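Local atomic coordinates of ethylbenzene dehydrogenase alpha-subunit (Aromatoleum aromaticum, PDB entry 2IVF), a protein that binds a molybdenum atom, two pterin-based dinucleotides and an iron/sulfur cluster as a member of the molybdopterin oxidoreductase family. Residues Asp223-Ala228 against Ser442-Ser447; Gly227-Phe232 against Gln951-Phe956; Lys234-Tyr239 against Phe479-Ser484. One frame throughout, in Å; residues are numbered along the deposited sequence.

Interaction 1 of 3, residues Asp223-Ala228 against Ser442-Ser447. With MO (molybdenum atom), chain L; MGD (2-amino-5,6-dimercapto-7-methyl-3,7,8a,9-tetrahydro-8-oxa-1,3,9,10-tetraaza-anthracen-4-one guanosine dinucleotide), chain M.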
loop_
_atom_site.group_PDB
_atom_site.type_symbol
_atom_site.label_atom_id
_atom_site.label_comp_id
_atom_site.label_asym_id
_atom_site.label_seq_id
_atom_site.Cartn_x
_atom_site.Cartn_y
_atom_site.Cartn_z
ATOM N N ASP A 223 18.233 -3.598 1.510
ATOM C CA ASP A 223 18.063 -2.944 0.208
ATOM C C ASP A 223 19.395 -2.630 -0.425
ATOM O O ASP A 223 19.992 -1.588 -0.181
ATOM C CB ASP A 223 17.322 -1.641 0.338
ATOM C CG ASP A 223 15.900 -1.845 0.762
ATOM O OD1 ASP A 223 15.414 -2.959 0.565
ATOM O OD2 ASP A 223 15.297 -0.900 1.306
ATOM N N THR A 224 19.844 -3.557 -1.224
ATOM C CA THR A 224 21.145 -3.512 -1.832
ATOM C C THR A 224 21.112 -4.379 -3.080
ATOM O O THR A 224 20.209 -5.184 -3.239
ATOM C CB THR A 224 22.179 -4.080 -0.917
ATOM O OG1 THR A 224 23.444 -3.793 -1.485
ATOM C CG2 THR A 224 21.996 -5.568 -0.843
ATOM N N TYR A 225 22.066 -4.199 -3.977
ATOM C CA TYR A 225 22.186 -5.094 -5.136
ATOM C C TYR A 225 23.613 -5.524 -5.207
ATOM O O TYR A 225 24.448 -4.948 -5.916
ATOM C CB TYR A 225 21.747 -4.390 -6.394
ATOM C CG TYR A 225 20.307 -3.948 -6.382
ATOM C CD1 TYR A 225 19.268 -4.857 -6.567
ATOM C CD2 TYR A 225 19.984 -2.615 -6.245
ATOM C CE1 TYR A 225 17.956 -4.433 -6.597
ATOM C CE2 TYR A 225 18.675 -2.183 -6.273
ATOM C CZ TYR A 225 17.659 -3.089 -6.417
ATOM O OH TYR A 225 16.355 -2.626 -6.449
ATOM N N MET A 226 23.916 -6.522 -4.408
ATOM C CA MET A 226 25.326 -6.940 -4.242
ATOM C C MET A 226 25.883 -7.567 -5.507
ATOM O O MET A 226 27.092 -7.533 -5.749
ATOM C CB MET A 226 25.457 -7.853 -3.041
ATOM C CG MET A 226 25.252 -7.096 -1.721
ATOM S SD MET A 226 26.632 -5.978 -1.446
ATOM C CE MET A 226 27.887 -7.110 -0.831
ATOM N N GLY A 227 24.998 -8.114 -6.341
ATOM C CA GLY A 227 25.393 -8.685 -7.603
ATOM C C GLY A 227 25.774 -7.599 -8.604
ATOM O O GLY A 227 26.690 -7.745 -9.400
ATOM N N ALA A 228 25.049 -6.504 -8.559
ATOM C CA ALA A 228 25.427 -5.342 -9.335
ATOM C C ALA A 228 26.758 -4.824 -8.792
ATOM O O ALA A 228 27.698 -4.530 -9.539
ATOM C CB ALA A 228 24.325 -4.254 -9.216
ATOM N N SER A 442 14.670 -4.107 -16.756
ATOM C CA SER A 442 14.213 -4.860 -15.633
ATOM C C SER A 442 13.936 -3.947 -14.444
ATOM O O SER A 442 14.481 -2.824 -14.311
ATOM C CB SER A 442 15.286 -5.912 -15.238
ATOM O OG SER A 442 15.627 -6.738 -16.325
ATOM N N TYR A 443 13.087 -4.429 -13.561
ATOM C CA TYR A 443 13.101 -3.914 -12.186
ATOM C C TYR A 443 13.299 -5.080 -11.270
ATOM O O TYR A 443 12.397 -5.881 -11.067
ATOM C CB TYR A 443 11.816 -3.175 -11.806
ATOM C CG TYR A 443 11.981 -2.381 -10.512
ATOM C CD1 TYR A 443 11.719 -2.968 -9.254
ATOM C CD2 TYR A 443 12.473 -1.096 -10.543
ATOM C CE1 TYR A 443 11.906 -2.241 -8.097
ATOM C CE2 TYR A 443 12.623 -0.362 -9.393
ATOM C CZ TYR A 443 12.344 -0.941 -8.178
ATOM O OH TYR A 443 12.589 -0.237 -7.002
ATOM N N ILE A 444 14.509 -5.149 -10.735
ATOM C CA ILE A 444 14.850 -6.023 -9.664
ATOM C C ILE A 444 14.521 -5.325 -8.361
ATOM O O ILE A 444 15.116 -4.298 -8.024
ATOM C CB ILE A 444 16.374 -6.300 -9.623
ATOM C CG1 ILE A 444 16.879 -6.755 -10.996
ATOM C CG2 ILE A 444 16.663 -7.388 -8.573
ATOM C CD1 ILE A 444 18.385 -6.946 -11.049
ATOM N N GLY A 445 13.597 -5.913 -7.615
ATOM C CA GLY A 445 13.192 -5.383 -6.347
ATOM C C GLY A 445 14.052 -5.891 -5.234
ATOM O O GLY A 445 14.993 -6.660 -5.412
ATOM N N PHE A 446 13.667 -5.506 -4.053
ATOM C CA PHE A 446 14.538 -5.717 -2.913
ATOM C C PHE A 446 14.309 -7.039 -2.217
ATOM O O PHE A 446 15.004 -7.357 -1.232
ATOM C CB PHE A 446 14.483 -4.510 -1.986
ATOM C CG PHE A 446 15.154 -3.285 -2.546
ATOM C CD1 PHE A 446 16.538 -3.243 -2.724
ATOM C CD2 PHE A 446 14.411 -2.175 -2.898
ATOM C CE1 PHE A 446 17.175 -2.096 -3.246
ATOM C CE2 PHE A 446 15.052 -1.018 -3.416
ATOM C CZ PHE A 446 16.431 -0.999 -3.586
ATOM N N SER A 447 13.438 -7.878 -2.787
ATOM C CA SER A 447 13.454 -9.283 -2.407
ATOM C C SER A 447 14.725 -9.965 -2.870
ATOM O O SER A 447 15.065 -11.025 -2.357
ATOM C CB SER A 447 12.248 -10.020 -2.978
ATOM O OG SER A 447 11.106 -9.831 -2.148
HETATM MO MO MO L . 13.374 -0.790 1.985
HETATM P PB MGD M . 9.223 -6.736 -2.461
HETATM O O1B MGD M . 7.968 -6.124 -1.946
HETATM O O2B MGD M . 10.042 -7.454 -1.450
HETATM O O3B MGD M . 10.203 -5.762 -3.220
HETATM O O3A MGD M . 9.403 -3.366 -2.893
HETATM P PA MGD M . 9.935 -4.369 -4.014
HETATM O O1A MGD M . 8.859 -4.459 -5.006
HETATM O O2A MGD M . 11.253 -3.962 -4.463
HETATM O "O5'" MGD M . 8.877 -7.775 -3.639
HETATM C "C5'" MGD M . 7.900 -8.799 -3.403
HETATM C "C4'" MGD M . 7.960 -9.844 -4.513
HETATM O "O4'" MGD M . 9.176 -10.575 -4.427
HETATM C "C3'" MGD M . 6.908 -10.847 -4.102
HETATM O "O3'" MGD M . 5.701 -10.476 -4.757
HETATM C "C2'" MGD M . 7.477 -12.171 -4.630
HETATM O "O2'" MGD M . 6.644 -12.667 -5.695
HETATM C "C1'" MGD M . 8.877 -11.786 -5.138
HETATM N N9 MGD M . 9.841 -12.842 -4.745
HETATM C C8 MGD M . 10.087 -13.335 -3.522
HETATM N N7 MGD M . 11.065 -14.248 -3.567
HETATM C C5 MGD M . 11.454 -14.315 -4.866
HETATM C C6 MGD M . 12.373 -15.056 -5.595
HETATM O O6 MGD M . 13.112 -15.930 -5.126
HETATM N N1 MGD M . 12.465 -14.801 -6.967
HETATM C C2 MGD M . 11.675 -13.874 -7.663
HETATM N N2 MGD M . 11.830 -13.709 -9.022
HETATM N N3 MGD M . 10.811 -13.153 -6.935
HETATM C C4 MGD M . 10.682 -13.381 -5.592
HETATM C C10 MGD M . 10.162 -3.063 -1.779
HETATM C C11 MGD M . 10.161 -1.565 -1.595
HETATM O O11 MGD M . 8.860 -1.159 -1.476
HETATM C C12 MGD M . 11.030 -1.060 -0.434
HETATM S S12 MGD M . 12.533 -1.853 0.015
HETATM C C13 MGD M . 10.631 0.046 0.275
HETATM S S13 MGD M . 11.625 0.629 1.564
HETATM C C14 MGD M . 9.345 0.729 -0.041
HETATM N N15 MGD M . 8.352 0.247 0.961
HETATM C C16 MGD M . 6.978 0.183 0.660
HETATM C C17 MGD M . 6.020 -0.114 1.594
HETATM O O17 MGD M . 6.324 -0.372 2.784
HETATM N N18 MGD M . 4.675 -0.154 1.173
HETATM C C19 MGD M . 4.293 0.109 -0.106
HETATM N N19 MGD M . 2.980 0.038 -0.402
HETATM N N20 MGD M . 5.262 0.360 -0.998
HETATM C C21 MGD M . 6.554 0.432 -0.641
HETATM N N22 MGD M . 7.534 0.707 -1.590
HETATM C C23 MGD M . 8.893 0.269 -1.456
HETATM O O HOH W 1 17.582 -6.341 -4.088
HETATM O O HOH W 2 15.236 0.169 -6.834
#

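Interaction 2 of 3, residues Gly227-Phe232 against Gln951-Phe956. With GOL (glycerol), chain H.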
loop_
_atom_site.group_PDB
_atom_site.type_symbol
_atom_site.label_atom_id
_atom_site.label_comp_id
_atom_site.label_asym_id
_atom_site.label_seq_id
_atom_site.Cartn_x
_atom_site.Cartn_y
_atom_site.Cartn_z
ATOM N N GLY A 227 24.998 -8.114 -6.341
ATOM C CA GLY A 227 25.393 -8.685 -7.603
ATOM C C GLY A 227 25.774 -7.599 -8.604
ATOM O O GLY A 227 26.690 -7.745 -9.400
ATOM N N ALA A 228 25.049 -6.504 -8.559
ATOM C CA ALA A 228 25.427 -5.342 -9.335
ATOM C C ALA A 228 26.758 -4.824 -8.792
ATOM O O ALA A 228 27.698 -4.530 -9.539
ATOM C CB ALA A 228 24.325 -4.254 -9.216
ATOM N N PHE A 229 26.839 -4.725 -7.463
ATOM C CA PHE A 229 28.040 -4.176 -6.810
ATOM C C PHE A 229 29.228 -4.980 -7.264
ATOM O O PHE A 229 30.274 -4.458 -7.552
ATOM C CB PHE A 229 27.869 -4.290 -5.285
ATOM C CG PHE A 229 28.740 -3.365 -4.481
ATOM C CD1 PHE A 229 28.772 -2.007 -4.734
ATOM C CD2 PHE A 229 29.452 -3.848 -3.413
ATOM C CE1 PHE A 229 29.562 -1.174 -3.970
ATOM C CE2 PHE A 229 30.270 -3.010 -2.625
ATOM C CZ PHE A 229 30.291 -1.675 -2.895
ATOM N N HIS A 230 29.067 -6.293 -7.327
ATOM C CA HIS A 230 30.185 -7.150 -7.633
ATOM C C HIS A 230 30.509 -7.272 -9.124
ATOM O O HIS A 230 31.643 -7.511 -9.470
ATOM C CB HIS A 230 30.011 -8.491 -6.954
ATOM C CG HIS A 230 30.155 -8.380 -5.464
ATOM N ND1 HIS A 230 29.734 -9.357 -4.602
ATOM C CD2 HIS A 230 30.621 -7.360 -4.683
ATOM C CE1 HIS A 230 29.956 -8.969 -3.354
ATOM N NE2 HIS A 230 30.498 -7.760 -3.374
ATOM N N THR A 231 29.524 -7.024 -9.961
ATOM C CA THR A 231 29.669 -7.092 -11.429
ATOM C C THR A 231 30.192 -5.773 -11.982
ATOM O O THR A 231 31.183 -5.740 -12.736
ATOM C CB THR A 231 28.326 -7.423 -12.074
ATOM O OG1 THR A 231 27.846 -8.681 -11.557
ATOM C CG2 THR A 231 28.433 -7.494 -13.597
ATOM N N PHE A 232 29.561 -4.680 -11.559
ATOM C CA PHE A 232 29.862 -3.358 -12.074
ATOM C C PHE A 232 30.724 -2.494 -11.134
ATOM O O PHE A 232 31.215 -1.418 -11.535
ATOM C CB PHE A 232 28.566 -2.631 -12.348
ATOM C CG PHE A 232 27.597 -3.399 -13.218
ATOM C CD1 PHE A 232 27.898 -3.671 -14.545
ATOM C CD2 PHE A 232 26.365 -3.813 -12.714
ATOM C CE1 PHE A 232 26.993 -4.331 -15.350
ATOM C CE2 PHE A 232 25.447 -4.478 -13.528
ATOM C CZ PHE A 232 25.783 -4.733 -14.839
ATOM N N GLN A 951 36.228 -4.548 -6.031
ATOM C CA GLN A 951 34.791 -4.333 -5.854
ATOM C C GLN A 951 34.219 -4.977 -4.589
ATOM O O GLN A 951 33.028 -4.904 -4.343
ATOM C CB GLN A 951 34.003 -4.813 -7.060
ATOM C CG GLN A 951 34.154 -6.294 -7.425
ATOM C CD GLN A 951 35.023 -6.443 -8.637
ATOM O OE1 GLN A 951 36.173 -6.000 -8.622
ATOM N NE2 GLN A 951 34.496 -7.046 -9.697
ATOM N N PHE A 952 35.067 -5.636 -3.816
ATOM C CA PHE A 952 34.683 -6.181 -2.514
ATOM C C PHE A 952 35.054 -5.158 -1.456
ATOM O O PHE A 952 36.225 -5.031 -1.081
ATOM C CB PHE A 952 35.374 -7.520 -2.265
ATOM C CG PHE A 952 34.958 -8.638 -3.225
ATOM C CD1 PHE A 952 33.910 -8.498 -4.114
ATOM C CD2 PHE A 952 35.627 -9.853 -3.187
ATOM C CE1 PHE A 952 33.563 -9.533 -4.972
ATOM C CE2 PHE A 952 35.295 -10.891 -4.050
ATOM C CZ PHE A 952 34.268 -10.737 -4.932
ATOM N N ARG A 953 34.065 -4.412 -0.982
ATOM C CA ARG A 953 34.325 -3.260 -0.093
ATOM C C ARG A 953 33.074 -2.760 0.584
ATOM O O ARG A 953 31.959 -3.111 0.203
ATOM C CB ARG A 953 34.955 -2.105 -0.851
ATOM C CG ARG A 953 34.078 -1.517 -1.932
ATOM C CD ARG A 953 34.905 -0.826 -3.060
ATOM N NE ARG A 953 34.183 -0.803 -4.359
ATOM C CZ ARG A 953 34.737 -0.425 -5.511
ATOM N NH1 ARG A 953 35.997 -0.049 -5.544
ATOM N NH2 ARG A 953 34.039 -0.430 -6.636
ATOM N N TYR A 954 33.267 -1.941 1.606
ATOM C CA TYR A 954 32.167 -1.325 2.294
ATOM C C TYR A 954 32.346 0.181 2.344
ATOM O O TYR A 954 33.410 0.698 2.717
ATOM C CB TYR A 954 32.011 -1.877 3.730
ATOM C CG TYR A 954 30.980 -1.091 4.523
ATOM C CD1 TYR A 954 29.636 -1.126 4.167
ATOM C CD2 TYR A 954 31.350 -0.241 5.561
ATOM C CE1 TYR A 954 28.669 -0.373 4.867
ATOM C CE2 TYR A 954 30.385 0.492 6.273
ATOM C CZ TYR A 954 29.066 0.442 5.909
ATOM O OH TYR A 954 28.105 1.182 6.581
ATOM N N TYR A 955 31.284 0.875 1.973
ATOM C CA TYR A 955 31.099 2.266 2.350
ATOM C C TYR A 955 29.583 2.385 2.492
ATOM O O TYR A 955 28.870 1.417 2.228
ATOM C CB TYR A 955 31.681 3.217 1.312
ATOM C CG TYR A 955 31.136 3.023 -0.095
ATOM C CD1 TYR A 955 29.953 3.640 -0.483
ATOM C CD2 TYR A 955 31.819 2.265 -1.055
ATOM C CE1 TYR A 955 29.441 3.493 -1.771
ATOM C CE2 TYR A 955 31.280 2.108 -2.367
ATOM C CZ TYR A 955 30.108 2.737 -2.714
ATOM O OH TYR A 955 29.541 2.618 -4.001
ATOM N N PHE A 956 29.110 3.552 2.912
ATOM C CA PHE A 956 27.748 3.718 3.400
ATOM C C PHE A 956 26.737 3.168 2.384
ATOM O O PHE A 956 26.808 3.484 1.189
ATOM C CB PHE A 956 27.503 5.192 3.706
ATOM C CG PHE A 956 26.097 5.516 4.179
ATOM C CD1 PHE A 956 25.463 4.751 5.145
ATOM C CD2 PHE A 956 25.448 6.639 3.688
ATOM C CE1 PHE A 956 24.174 5.076 5.586
ATOM C CE2 PHE A 956 24.154 6.964 4.127
ATOM C CZ PHE A 956 23.530 6.173 5.074
HETATM C C1 GOL H . 32.066 -9.188 -0.347
HETATM O O1 GOL H . 32.306 -10.027 -1.492
HETATM C C2 GOL H . 32.391 -7.696 -0.332
HETATM O O2 GOL H . 31.428 -6.820 -0.894
HETATM C C3 GOL H . 32.663 -7.181 1.086
HETATM O O3 GOL H . 31.799 -6.152 1.580
#

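Interaction 3 of 3, residues Lys234-Tyr239 against Phe479-Ser484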
loop_
_atom_site.group_PDB
_atom_site.type_symbol
_atom_site.label_atom_id
_atom_site.label_comp_id
_atom_site.label_asym_id
_atom_site.label_seq_id
_atom_site.Cartn_x
_atom_site.Cartn_y
_atom_site.Cartn_z
ATOM N N LYS A 234 29.478 -1.020 -8.664
ATOM C CA LYS A 234 28.587 -0.028 -8.058
ATOM C C LYS A 234 27.147 -0.424 -8.208
ATOM O O LYS A 234 26.814 -1.277 -9.022
ATOM C CB LYS A 234 28.808 1.378 -8.650
ATOM C CG LYS A 234 28.264 1.572 -10.077
ATOM C CD LYS A 234 29.160 0.971 -11.110
ATOM C CE LYS A 234 28.767 1.402 -12.536
ATOM N NZ LYS A 234 28.943 2.881 -12.791
ATOM N N MET A 235 26.282 0.198 -7.415
ATOM C CA MET A 235 24.884 -0.155 -7.439
ATOM C C MET A 235 23.969 1.036 -7.523
ATOM O O MET A 235 22.795 0.861 -7.703
ATOM C CB MET A 235 24.495 -1.042 -6.248
ATOM C CG MET A 235 24.512 -0.388 -4.915
ATOM S SD MET A 235 24.070 -1.545 -3.557
ATOM C CE MET A 235 25.678 -2.235 -3.214
ATOM N N HIS A 236 24.510 2.235 -7.385
ATOM C CA HIS A 236 23.688 3.410 -7.325
ATOM C C HIS A 236 23.361 3.898 -8.728
ATOM O O HIS A 236 23.785 4.970 -9.140
ATOM C CB HIS A 236 24.345 4.463 -6.474
ATOM C CG HIS A 236 24.113 4.242 -5.025
ATOM N ND1 HIS A 236 22.848 4.076 -4.507
ATOM C CD2 HIS A 236 24.972 4.112 -3.989
ATOM C CE1 HIS A 236 22.939 3.859 -3.205
ATOM N NE2 HIS A 236 24.215 3.881 -2.864
ATOM N N MET A 237 22.606 3.079 -9.447
ATOM C CA MET A 237 22.229 3.348 -10.837
ATOM C C MET A 237 20.735 3.261 -10.837
ATOM O O MET A 237 20.177 2.489 -10.071
ATOM C CB MET A 237 22.798 2.307 -11.766
ATOM C CG MET A 237 24.328 2.166 -11.651
ATOM S SD MET A 237 24.875 0.836 -12.726
ATOM C CE MET A 237 24.428 -0.583 -11.728
ATOM N N GLY A 238 20.078 4.045 -11.689
ATOM C CA GLY A 238 18.661 3.918 -11.817
ATOM C C GLY A 238 18.069 4.440 -13.105
ATOM O O GLY A 238 18.748 5.027 -13.935
ATOM N N TYR A 239 16.759 4.243 -13.242
ATOM C CA TYR A 239 16.039 4.868 -14.299
ATOM C C TYR A 239 14.803 5.496 -13.716
ATOM O O TYR A 239 14.418 5.208 -12.571
ATOM C CB TYR A 239 15.696 3.847 -15.387
ATOM C CG TYR A 239 14.902 2.616 -14.951
ATOM C CD1 TYR A 239 15.518 1.441 -14.645
ATOM C CD2 TYR A 239 13.523 2.623 -14.952
ATOM C CE1 TYR A 239 14.810 0.320 -14.328
ATOM C CE2 TYR A 239 12.793 1.515 -14.633
ATOM C CZ TYR A 239 13.424 0.354 -14.311
ATOM O OH TYR A 239 12.679 -0.789 -13.980
ATOM N N PHE A 479 16.836 -1.229 -11.909
ATOM C CA PHE A 479 16.309 -0.798 -10.645
ATOM C C PHE A 479 16.363 0.733 -10.597
ATOM O O PHE A 479 16.758 1.370 -11.571
ATOM C CB PHE A 479 17.012 -1.455 -9.440
ATOM C CG PHE A 479 18.511 -1.626 -9.586
ATOM C CD1 PHE A 479 19.382 -0.542 -9.571
ATOM C CD2 PHE A 479 19.054 -2.902 -9.664
ATOM C CE1 PHE A 479 20.748 -0.741 -9.663
ATOM C CE2 PHE A 479 20.415 -3.099 -9.746
ATOM C CZ PHE A 479 21.261 -2.025 -9.763
ATOM N N ALA A 480 15.963 1.323 -9.470
ATOM C CA ALA A 480 15.942 2.758 -9.310
ATOM C C ALA A 480 16.693 3.129 -8.040
ATOM O O ALA A 480 16.090 3.479 -7.039
ATOM C CB ALA A 480 14.533 3.240 -9.238
ATOM N N TRP A 481 18.016 3.097 -8.106
ATOM C CA TRP A 481 18.835 3.245 -6.918
ATOM C C TRP A 481 19.861 4.359 -7.084
ATOM O O TRP A 481 20.860 4.377 -6.414
ATOM C CB TRP A 481 19.505 1.898 -6.694
ATOM C CG TRP A 481 19.863 1.576 -5.310
ATOM C CD1 TRP A 481 21.040 1.042 -4.878
ATOM C CD2 TRP A 481 19.042 1.722 -4.155
ATOM N NE1 TRP A 481 21.005 0.857 -3.519
ATOM C CE2 TRP A 481 19.786 1.270 -3.056
ATOM C CE3 TRP A 481 17.752 2.188 -3.941
ATOM C CZ2 TRP A 481 19.293 1.290 -1.785
ATOM C CZ3 TRP A 481 17.256 2.188 -2.664
ATOM C CH2 TRP A 481 18.020 1.745 -1.605
ATOM N N ALA A 482 19.643 5.238 -8.049
ATOM C CA ALA A 482 20.410 6.468 -8.189
ATOM C C ALA A 482 19.607 7.577 -7.509
ATOM O O ALA A 482 18.436 7.761 -7.790
ATOM C CB ALA A 482 20.627 6.786 -9.647
ATOM N N TYR A 483 20.228 8.313 -6.599
ATOM C CA TYR A 483 19.537 9.443 -5.994
ATOM C C TYR A 483 20.517 10.409 -5.363
ATOM O O TYR A 483 21.644 10.021 -5.084
ATOM C CB TYR A 483 18.559 8.956 -4.928
ATOM C CG TYR A 483 19.102 7.949 -3.924
ATOM C CD1 TYR A 483 19.749 8.353 -2.747
ATOM C CD2 TYR A 483 18.912 6.576 -4.133
ATOM C CE1 TYR A 483 20.230 7.388 -1.813
ATOM C CE2 TYR A 483 19.371 5.619 -3.224
ATOM C CZ TYR A 483 20.040 6.016 -2.076
ATOM O OH TYR A 483 20.444 5.001 -1.238
ATOM N N SER A 484 20.081 11.646 -5.157
ATOM C CA SER A 484 20.886 12.610 -4.443
ATOM C C SER A 484 20.418 12.598 -3.029
ATOM O O SER A 484 19.252 12.882 -2.772
ATOM C CB SER A 484 20.643 14.009 -4.946
ATOM O OG SER A 484 21.473 14.901 -4.225
#

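Interaction 1 of 3, residues Asp223-Ala228 against Ser442-Ser447
Asp223 and Tyr225 meet opposite faces of the Phe446 ring at the molybdenum site of this molybdopterin oxidoreductase, where the loop entering helix 226-232 passes the end of strand 440-444. Asp223 CB lies over one face in a CH-pi contact, 3.8 Å from the Phe446 centroid and 22° off the normal. Tyr225 OH comes over the other face, near the rim; the two aromatic planes are 30° apart but slid until they barely overlap. Phenylalanine suits this position because a flat apolar ring can lie between the stem of the carboxylate and the phenol.

Among the hydrogen bonds, Tyr225 OH donates to Ile444 O over 2.6 Å, lying in the carbonyl plane, while Tyr225 CE1 packs on Ile444 CG2 at 3.8 Å. One water donates to both Thr224 O and Gly445 O; a second donates to Tyr225 OH and also bonds to Tyr443 OH.

Cofactor contacts complete the arrangement. Phe446 N donates to MGD O2A at 2.9 Å, and Gly445, lacking a CB, lets its CA approach the same O2A to 3.1 Å. The first torsion of Asp223 (chi1 -67°) sets CG anti to the carbonyl carbon. From there OD1 forms a salt bridge with Lys450, and OD2 binds the molybdenum directly at 2.0 Å, alongside MGD S12, MGD S13 and three further atoms from elsewhere in the structure.

Interaction 2 of 3, residues Gly227-Phe232 against Gln951-Phe956
His230 and Phe229 leave helix 226-232 on different first torsions: CG of His230 is anti to its carbonyl carbon (chi1 -69°), and its ring reaches Phe952, while CG of Phe229 is anti to its backbone N (chi1 -159°), and its ring reaches Arg953 and Tyr955. The His230 imidazole offers a face to the edge of Phe952 in an edge-to-face pair, the planes 62° apart and the centroids 4.6 Å apart, with Phe952 CE1 over the middle of the imidazole. At the imidazole edge, NE2 shares a 2.8 Å hydrogen bond with O2 of a glycerol, probably from the crystallisation liquor, in which either could donate.

Phe229 works through its rim. Its CE2 comes to 3.3 Å from Arg953 O, in the ring plane, and its CZ packs against Tyr955 CE2 at 3.9 Å and Arg953 CG. The guanidinium itself turns elsewhere, NH2 bonding to Gly233 O and Pro806 O.

Gln951 supplies the direct polar link: NE2 donates to His230 O over 2.9 Å, with the acceptor close to the amide plane. The same NE2 also bonds to Gln813 OE1, and OE1 accepts from His808 N. An amide suits this buried place because it both donates and accepts, satisfying a helix carbonyl without introducing a charge.

Interaction 3 of 3, residues Lys234-Tyr239 against Phe479-Ser484
His236 meets both Trp481 and Tyr483, and addresses each differently. Against the indole it forms an offset stack, the centroids of the imidazole and of the Trp481 five-membered ring 4.6 Å apart and the planes tilted by 25°, with ND1 over the indole face. Toward Tyr483 it turns an edge, making an offset edge-to-face pair at 80° in which His236 CE1 comes to 3.4 Å from Tyr483 OH. CG of His236 is anti to its carbonyl carbon, beside the backbone N. ND1 donates to Trp481 O over 2.8 Å, with the acceptor in the imidazole plane and an N-H...acceptor angle of 160°. Histidine suits the place because one flat ring can stack and hydrogen-bond at once; its NE2 is bonded to Asn958.

Met235 runs beside the indole, pointing the same way: its CG lies 3.8 Å from Trp481 CD1, and its sulfur sits at the indole edge, a Met-aromatic contact. Phe479 presents its rim to the backbone of 234-239, with CD1 only 3.2 Å from Met237 O, which is close to the ring plane. That carbonyl also accepts from Trp481 N at 3.0 Å, the donor standing well above the carbonyl plane.

Beyond the rings, Gly238 allows close backbone approach: its CA is 3.2 Å from Phe479 O in a CA-H...O contact, and Ala482 CB sits against its N. Tyr239 N makes a weak bond to the same oxygen, while Tyr239 OH is bonded to Ser442 O.

An inverse gamma turn shapes loop 234-239 at His236, and the aromatic cluster of His236, Trp481 and Tyr483 joins two buried loops of the molybdopterin oxidoreductase fold, the nearest atom of the Trp481 side chain being about 6 Å from the molybdenum.

The three contacts are close neighbours in the buried interior: the centres of interactions 1 and 2 are about 12 Å apart, of 1 and 3 about 10 Å, and of 2 and 3 about 13 Å. Interactions 1 and 2 share Gly227 and Ala228 on helix 226-232, and interaction 3 begins in the loop just after it. Along the chain, interactions 1 and 3 alternate, whereas interaction 3 is nested within the loop closed by interaction 2. Tyr225 OH packs against Phe479 CB, and Phe229 on Met235. The residues 223-239 thus connect the molybdenum site and strand 440-444 with loop 951-956, more than 700 residues later in the chain.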